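Local coordinates for O-methyltransferase (Coxiella burnetii, PDB 3TR6), which probably transfers a methyl group from S-adenosylmethionine to a hydroxyl oxygen of its substrate, and binds S-adenosyl-L-homocysteine and a nickel ion, at residues I144-D149 and D154-E159; V175-Q180 and Q192-F197. All coordinates share one frame; numbering follows the deposited sequence.

Interaction 1: I144-D149 and D154-E159; sequences IYIDAD and DLYYEE. With NI (nickel (II) ion), chain B; SAH (S-adenosyl-L-homocysteine), chain C.
At the C-terminal end of strand 141-146, where this Rossmann-like methyltransferase holds its cofactor product and metal, the phenol of Tyr156 reaches back from the following helix to the carboxylate of Asp149. Tyr156 OH donates to Asp149 OD1 over 2.8 Å, meeting the syn lone pair of that oxygen, with the carboxylate and ring planes 79° apart. Tyrosine suits the place because its long flat side chain spans the gap and ends in a donor. Setting CG of Asp149 between its backbone N and carbonyl carbon (chi1 46°) swings the carboxylate to where OD1 meets the phenol; Asp149 OD1 also approaches SAH N7 to 3.1 Å, while OD2 is held by Asn152. Ala148, small enough for close approach, has its CB 3.6 Å from SAH O4'. In Rossmann-like methyltransferases the cofactor site lies at the C-terminal ends of the parallel strands, here in the loop after 141-146. Asp147 faces the other way: OD2 binds the nickel ion at 2.6 Å, alongside Asp173, and Asp147 OD1 accepts a hydrogen bond from SAH N at 3.0 Å. Behind the site, the branched Ile146 packs strand against helix, CG2 lying 4.0 Å from Tyr156 CB and CD1 3.7 Å from Tyr157 CA.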
loop_
_atom_site.group_PDB
_atom_site.type_symbol
_atom_site.label_atom_id
_atom_site.label_comp_id
_atom_site.label_asym_id
_atom_site.label_seq_id
_atom_site.Cartn_x
_atom_site.Cartn_y
_atom_site.Cartn_z
ATOM N N ILE A 144 2.073 12.161 -6.803
ATOM C CA ILE A 144 3.279 12.921 -6.497
ATOM C C ILE A 144 4.100 12.262 -5.378
ATOM O O ILE A 144 3.589 12.003 -4.287
ATOM C CB ILE A 144 2.952 14.384 -6.131
ATOM C CG1 ILE A 144 2.209 15.066 -7.281
ATOM C CG2 ILE A 144 4.220 15.154 -5.812
ATOM C CD1 ILE A 144 1.808 16.509 -6.997
ATOM N N TYR A 145 5.371 11.995 -5.666
ATOM C CA TYR A 145 6.279 11.370 -4.708
ATOM C C TYR A 145 7.271 12.394 -4.173
ATOM O O TYR A 145 8.106 12.911 -4.917
ATOM C CB TYR A 145 7.014 10.201 -5.367
ATOM C CG TYR A 145 8.035 9.503 -4.489
ATOM C CD1 TYR A 145 7.693 9.018 -3.234
ATOM C CD2 TYR A 145 9.334 9.300 -4.936
ATOM C CE1 TYR A 145 8.628 8.365 -2.439
ATOM C CE2 TYR A 145 10.271 8.650 -4.158
ATOM C CZ TYR A 145 9.919 8.185 -2.909
ATOM O OH TYR A 145 10.864 7.537 -2.138
ATOM N N ILE A 146 7.166 12.685 -2.880
ATOM C CA ILE A 146 7.990 13.705 -2.244
ATOM C C ILE A 146 9.172 13.085 -1.513
ATOM O O ILE A 146 8.999 12.424 -0.489
ATOM C CB ILE A 146 7.174 14.528 -1.237
ATOM C CG1 ILE A 146 5.964 15.170 -1.925
ATOM C CG2 ILE A 146 8.063 15.566 -0.563
ATOM C CD1 ILE A 146 5.007 15.845 -0.974
ATOM N N ASP A 147 10.376 13.314 -2.030
ATOM C CA ASP A 147 11.576 12.692 -1.480
ATOM C C ASP A 147 12.829 13.536 -1.740
ATOM O O ASP A 147 13.822 13.051 -2.285
ATOM C CB ASP A 147 11.730 11.277 -2.049
ATOM C CG ASP A 147 12.868 10.513 -1.417
ATOM O OD1 ASP A 147 13.275 9.475 -1.982
ATOM O OD2 ASP A 147 13.360 10.952 -0.357
ATOM N N ALA A 148 12.774 14.803 -1.344
ATOM C CA ALA A 148 13.904 15.714 -1.507
ATOM C C ALA A 148 14.375 16.252 -0.156
ATOM O O ALA A 148 14.417 15.520 0.830
ATOM C CB ALA A 148 13.535 16.854 -2.441
ATOM N N ASP A 149 14.734 17.530 -0.112
ATOM C CA ASP A 149 15.139 18.153 1.145
ATOM C C ASP A 149 13.985 18.130 2.145
ATOM O O ASP A 149 12.897 18.632 1.862
ATOM C CB ASP A 149 15.644 19.584 0.916
ATOM C CG ASP A 149 14.731 20.393 0.006
ATOM O OD1 ASP A 149 14.407 19.912 -1.102
ATOM O OD2 ASP A 149 14.337 21.514 0.398
ATOM N N ASP A 154 6.623 20.067 4.089
ATOM C CA ASP A 154 5.303 20.672 4.278
ATOM C C ASP A 154 4.932 21.538 3.081
ATOM O O ASP A 154 3.831 21.430 2.543
ATOM C CB ASP A 154 5.233 21.497 5.567
ATOM C CG ASP A 154 3.811 21.921 5.908
ATOM O OD1 ASP A 154 3.078 21.110 6.508
ATOM O OD2 ASP A 154 3.423 23.059 5.569
ATOM N N LEU A 155 5.860 22.397 2.669
ATOM C CA LEU A 155 5.696 23.181 1.452
ATOM C C LEU A 155 5.333 22.290 0.265
ATOM O O LEU A 155 4.294 22.484 -0.364
ATOM C CB LEU A 155 6.975 23.960 1.136
ATOM C CG LEU A 155 6.977 24.714 -0.199
ATOM C CD1 LEU A 155 5.885 25.774 -0.219
ATOM C CD2 LEU A 155 8.336 25.334 -0.466
ATOM N N TYR A 156 6.195 21.319 -0.034
ATOM C CA TYR A 156 5.966 20.389 -1.140
ATOM C C TYR A 156 4.624 19.671 -1.031
ATOM O O TYR A 156 3.958 19.422 -2.034
ATOM C CB TYR A 156 7.086 19.352 -1.208
ATOM C CG TYR A 156 8.461 19.928 -1.443
ATOM C CD1 TYR A 156 8.634 21.111 -2.154
ATOM C CD2 TYR A 156 9.592 19.281 -0.957
ATOM C CE1 TYR A 156 9.895 21.632 -2.368
ATOM C CE2 TYR A 156 10.851 19.796 -1.169
ATOM C CZ TYR A 156 10.999 20.970 -1.871
ATOM O OH TYR A 156 12.261 21.478 -2.075
ATOM N N TYR A 157 4.244 19.322 0.192
ATOM C CA TYR A 157 2.977 18.654 0.443
ATOM C C TYR A 157 1.833 19.585 0.077
ATOM O O TYR A 157 0.920 19.215 -0.666
ATOM C CB TYR A 157 2.883 18.250 1.919
ATOM C CG TYR A 157 1.556 17.654 2.339
ATOM C CD1 TYR A 157 1.287 16.306 2.147
ATOM C CD2 TYR A 157 0.580 18.436 2.946
ATOM C CE1 TYR A 157 0.080 15.752 2.536
ATOM C CE2 TYR A 157 -0.633 17.892 3.338
ATOM C CZ TYR A 157 -0.878 16.548 3.129
ATOM O OH TYR A 157 -2.080 15.997 3.517
ATOM N N GLU A 158 1.903 20.803 0.602
ATOM C CA GLU A 158 0.880 21.814 0.374
ATOM C C GLU A 158 0.720 22.112 -1.114
ATOM O O GLU A 158 -0.394 22.256 -1.614
ATOM C CB GLU A 158 1.232 23.091 1.135
ATOM C CG GLU A 158 0.055 23.707 1.856
ATOM C CD GLU A 158 -0.608 22.734 2.805
ATOM O OE1 GLU A 158 0.113 22.059 3.565
ATOM O OE2 GLU A 158 -1.850 22.640 2.785
ATOM N N GLU A 159 1.844 22.197 -1.815
ATOM C CA GLU A 159 1.839 22.444 -3.248
ATOM C C GLU A 159 1.315 21.233 -4.013
ATOM O O GLU A 159 0.620 21.376 -5.020
ATOM C CB GLU A 159 3.245 22.805 -3.730
ATOM C CG GLU A 159 3.772 24.113 -3.169
ATOM C CD GLU A 159 3.082 25.324 -3.767
ATOM O OE1 GLU A 159 3.552 25.817 -4.815
ATOM O OE2 GLU A 159 2.073 25.784 -3.190
HETATM NI NI NI B . 14.322 8.826 0.738
HETATM N N SAH C . 13.902 9.473 -4.885
HETATM C CA SAH C . 15.336 9.529 -4.956
HETATM C CB SAH C . 15.937 10.049 -3.660
HETATM C CG SAH C . 16.564 11.423 -3.709
HETATM S SD SAH C . 17.469 11.964 -2.267
HETATM C C SAH C . 15.880 8.173 -5.244
HETATM O O SAH C . 17.094 7.931 -4.998
HETATM O OXT SAH C . 15.146 7.273 -5.726
HETATM C "C5'" SAH C . 17.341 13.737 -2.100
HETATM C "C4'" SAH C . 17.517 14.517 -3.289
HETATM O "O4'" SAH C . 16.863 15.822 -3.121
HETATM C "C3'" SAH C . 18.950 14.800 -3.516
HETATM O "O3'" SAH C . 19.310 14.334 -4.751
HETATM C "C2'" SAH C . 19.069 16.265 -3.468
HETATM O "O2'" SAH C . 19.947 16.712 -4.424
HETATM C "C1'" SAH C . 17.693 16.732 -3.773
HETATM N N9 SAH C . 17.369 18.094 -3.360
HETATM C C8 SAH C . 17.787 18.724 -2.251
HETATM N N7 SAH C . 17.251 19.956 -2.251
HETATM C C5 SAH C . 16.494 20.108 -3.356
HETATM C C6 SAH C . 15.722 21.154 -3.869
HETATM N N6 SAH C . 15.620 22.399 -3.176
HETATM N N1 SAH C . 15.073 20.969 -5.032
HETATM C C2 SAH C . 15.160 19.809 -5.697
HETATM N N3 SAH C . 15.893 18.790 -5.233
HETATM C C4 SAH C . 16.566 18.912 -4.070
#

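Interaction 2: V175-Q180 and Q192-F197; sequences VLRRGQ and QLIRLF
Ile194 fits its branched side chain against the backbone of Val175 and the aliphatic part of Arg177. Its CG2 lies 3.6 Å from Val175 O, and its CG1 is 3.9 Å from Arg177 CD. The torsion that sets CG2 anti to the backbone N (CG1 at chi1 -65°) turns one branch to each neighbour: the methyl meets the main chain of Val175, while CG1 and CB lie beside the arginine methylene. An isoleucine is apt here, since its beta-branch offers two apolar surfaces close to the helix. Ile194 and Arg177 cross obliquely, and Arg177, bent at chi3 (62°), contributes CD to the contact while its chain also packs on Asn190 and Asn191. One helical turn on from Ile194, Phe197 presents its ring edge to Val175: CE2 is 4.5 Å from CG1. No hydrogen bond crosses between the two segments; van der Waals packing carries the contact.

The arrangement joins the loop that leaves strand 168-173 to helix 189-203. Within the loop, Gly179 N hydrogen-bonds to Leu176 O and Gln180 N to Arg177 O, a compact turn in which Gly179 has a positive phi (108°); a side chain at its backbone angles would press on the carbonyl O of Arg178. Around this first shell, Asn198 ND2 hydrogen-bonds to Val175 O, the same oxygen that Ile194 touches, and Asp216 OD1 accepts a hydrogen bond from the backbone N of Arg178. Ile194 and Phe197 rest on Thr153 of helix 153-163. On the outer side, Leu176 packs on Leu15 of the second subunit and Arg195 on Tyr18 of that subunit.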
loop_
_atom_site.group_PDB
_atom_site.type_symbol
_atom_site.label_atom_id
_atom_site.label_comp_id
_atom_site.label_asym_id
_atom_site.label_seq_id
_atom_site.Cartn_x
_atom_site.Cartn_y
_atom_site.Cartn_z
ATOM N N VAL A 175 9.211 9.358 6.679
ATOM C CA VAL A 175 8.374 9.888 7.753
ATOM C C VAL A 175 8.692 9.257 9.110
ATOM O O VAL A 175 8.233 9.739 10.143
ATOM C CB VAL A 175 6.868 9.716 7.447
ATOM C CG1 VAL A 175 6.429 10.694 6.370
ATOM C CG2 VAL A 175 6.561 8.278 7.047
ATOM N N LEU A 176 9.479 8.183 9.109
ATOM C CA LEU A 176 9.828 7.502 10.355
ATOM C C LEU A 176 11.219 7.878 10.859
ATOM O O LEU A 176 11.524 7.713 12.041
ATOM C CB LEU A 176 9.699 5.980 10.214
ATOM C CG LEU A 176 8.274 5.455 10.029
ATOM C CD1 LEU A 176 8.247 3.932 9.958
ATOM C CD2 LEU A 176 7.364 5.961 11.141
ATOM N N ARG A 177 12.056 8.386 9.957
ATOM C CA ARG A 177 13.417 8.807 10.299
ATOM C C ARG A 177 14.202 7.746 11.074
ATOM O O ARG A 177 14.768 8.027 12.130
ATOM C CB ARG A 177 13.404 10.135 11.062
ATOM C CG ARG A 177 12.978 11.325 10.218
ATOM C CD ARG A 177 13.185 12.642 10.956
ATOM N NE ARG A 177 14.590 12.876 11.277
ATOM C CZ ARG A 177 15.440 13.526 10.489
ATOM N NH1 ARG A 177 15.028 14.011 9.323
ATOM N NH2 ARG A 177 16.702 13.692 10.864
ATOM N N ARG A 178 14.230 6.531 10.537
ATOM C CA ARG A 178 14.946 5.415 11.154
ATOM C C ARG A 178 14.602 5.219 12.633
ATOM O O ARG A 178 15.363 4.605 13.381
ATOM C CB ARG A 178 16.462 5.568 10.968
ATOM C CG ARG A 178 16.892 5.795 9.527
ATOM C CD ARG A 178 18.373 5.503 9.311
ATOM N NE ARG A 178 18.614 4.107 8.946
ATOM C CZ ARG A 178 19.224 3.216 9.725
ATOM N NH1 ARG A 178 19.672 3.572 10.923
ATOM N NH2 ARG A 178 19.394 1.969 9.302
ATOM N N GLY A 179 13.453 5.743 13.050
ATOM C CA GLY A 179 12.984 5.557 14.411
ATOM C C GLY A 179 13.067 6.801 15.276
ATOM O O GLY A 179 12.352 6.911 16.273
ATOM N N GLN A 180 13.932 7.737 14.893
ATOM C CA GLN A 180 14.158 8.955 15.671
ATOM C C GLN A 180 12.869 9.706 15.961
ATOM O O GLN A 180 12.774 10.452 16.937
ATOM C CB GLN A 180 15.100 9.898 14.926
ATOM C CG GLN A 180 16.528 9.422 14.803
ATOM C CD GLN A 180 17.410 10.460 14.141
ATOM O OE1 GLN A 180 17.469 11.613 14.579
ATOM N NE2 GLN A 180 18.089 10.064 13.069
ATOM N N GLN A 192 11.996 17.459 14.589
ATOM C CA GLN A 192 10.827 18.193 15.056
ATOM C C GLN A 192 9.908 18.597 13.900
ATOM O O GLN A 192 8.691 18.663 14.062
ATOM C CB GLN A 192 11.250 19.420 15.869
ATOM C CG GLN A 192 11.698 19.099 17.290
ATOM C CD GLN A 192 10.555 18.618 18.173
ATOM O OE1 GLN A 192 10.505 17.452 18.572
ATOM N NE2 GLN A 192 9.634 19.522 18.490
ATOM N N LEU A 193 10.496 18.862 12.737
ATOM C CA LEU A 193 9.716 19.204 11.550
ATOM C C LEU A 193 8.859 18.035 11.075
ATOM O O LEU A 193 7.708 18.224 10.678
ATOM C CB LEU A 193 10.622 19.673 10.408
ATOM C CG LEU A 193 10.996 21.153 10.394
ATOM C CD1 LEU A 193 11.623 21.514 9.062
ATOM C CD2 LEU A 193 9.773 22.017 10.660
ATOM N N ILE A 194 9.428 16.834 11.111
ATOM C CA ILE A 194 8.731 15.640 10.647
ATOM C C ILE A 194 7.690 15.172 11.658
ATOM O O ILE A 194 6.631 14.671 11.282
ATOM C CB ILE A 194 9.711 14.498 10.321
ATOM C CG1 ILE A 194 10.603 14.898 9.146
ATOM C CG2 ILE A 194 8.957 13.221 9.994
ATOM C CD1 ILE A 194 9.833 15.482 7.976
ATOM N N ARG A 195 7.989 15.337 12.942
ATOM C CA ARG A 195 7.016 15.026 13.979
ATOM C C ARG A 195 5.822 15.964 13.852
ATOM O O ARG A 195 4.669 15.545 13.956
ATOM C CB ARG A 195 7.642 15.127 15.373
ATOM C CG ARG A 195 8.489 13.922 15.755
ATOM C CD ARG A 195 9.069 14.060 17.154
ATOM N NE ARG A 195 8.050 14.450 18.125
ATOM C CZ ARG A 195 7.270 13.595 18.779
ATOM N NH1 ARG A 195 7.389 12.289 18.574
ATOM N NH2 ARG A 195 6.369 14.047 19.642
ATOM N N LEU A 196 6.108 17.238 13.608
ATOM C CA LEU A 196 5.063 18.229 13.417
ATOM C C LEU A 196 4.261 17.917 12.157
ATOM O O LEU A 196 3.043 18.089 12.129
ATOM C CB LEU A 196 5.674 19.629 13.322
ATOM C CG LEU A 196 4.700 20.807 13.393
ATOM C CD1 LEU A 196 3.982 20.823 14.736
ATOM C CD2 LEU A 196 5.428 22.119 13.153
ATOM N N PHE A 197 4.955 17.454 11.120
ATOM C CA PHE A 197 4.331 17.155 9.833
ATOM C C PHE A 197 3.414 15.936 9.892
ATOM O O PHE A 197 2.309 15.954 9.344
ATOM C CB PHE A 197 5.398 16.950 8.751
ATOM C CG PHE A 197 4.850 16.455 7.441
ATOM C CD1 PHE A 197 4.333 17.340 6.506
ATOM C CD2 PHE A 197 4.850 15.101 7.144
ATOM C CE1 PHE A 197 3.825 16.882 5.298
ATOM C CE2 PHE A 197 4.344 14.637 5.939
ATOM C CZ PHE A 197 3.833 15.528 5.016
#

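How the interactions relate
Along the chain the two contacts follow in series. Strand 141-146 leads into interaction 1, which closes a short loop of four residues as helix 153-163 begins. The chain then runs on through strand 168-173, next to 141-146 in the sheet, and leaves it in the loop where interaction 2 opens; that contact closes across eleven intervening residues on helix 189-203. The loops neither nest nor cross. They meet through the two helices: Tyr157 and Phe197 set their rings edge-to-face, with Tyr157 CB 3.8 Å from Phe197 CE1. Together they tie two neighbouring parallel strands, by way of their following loops, to adjoining helices.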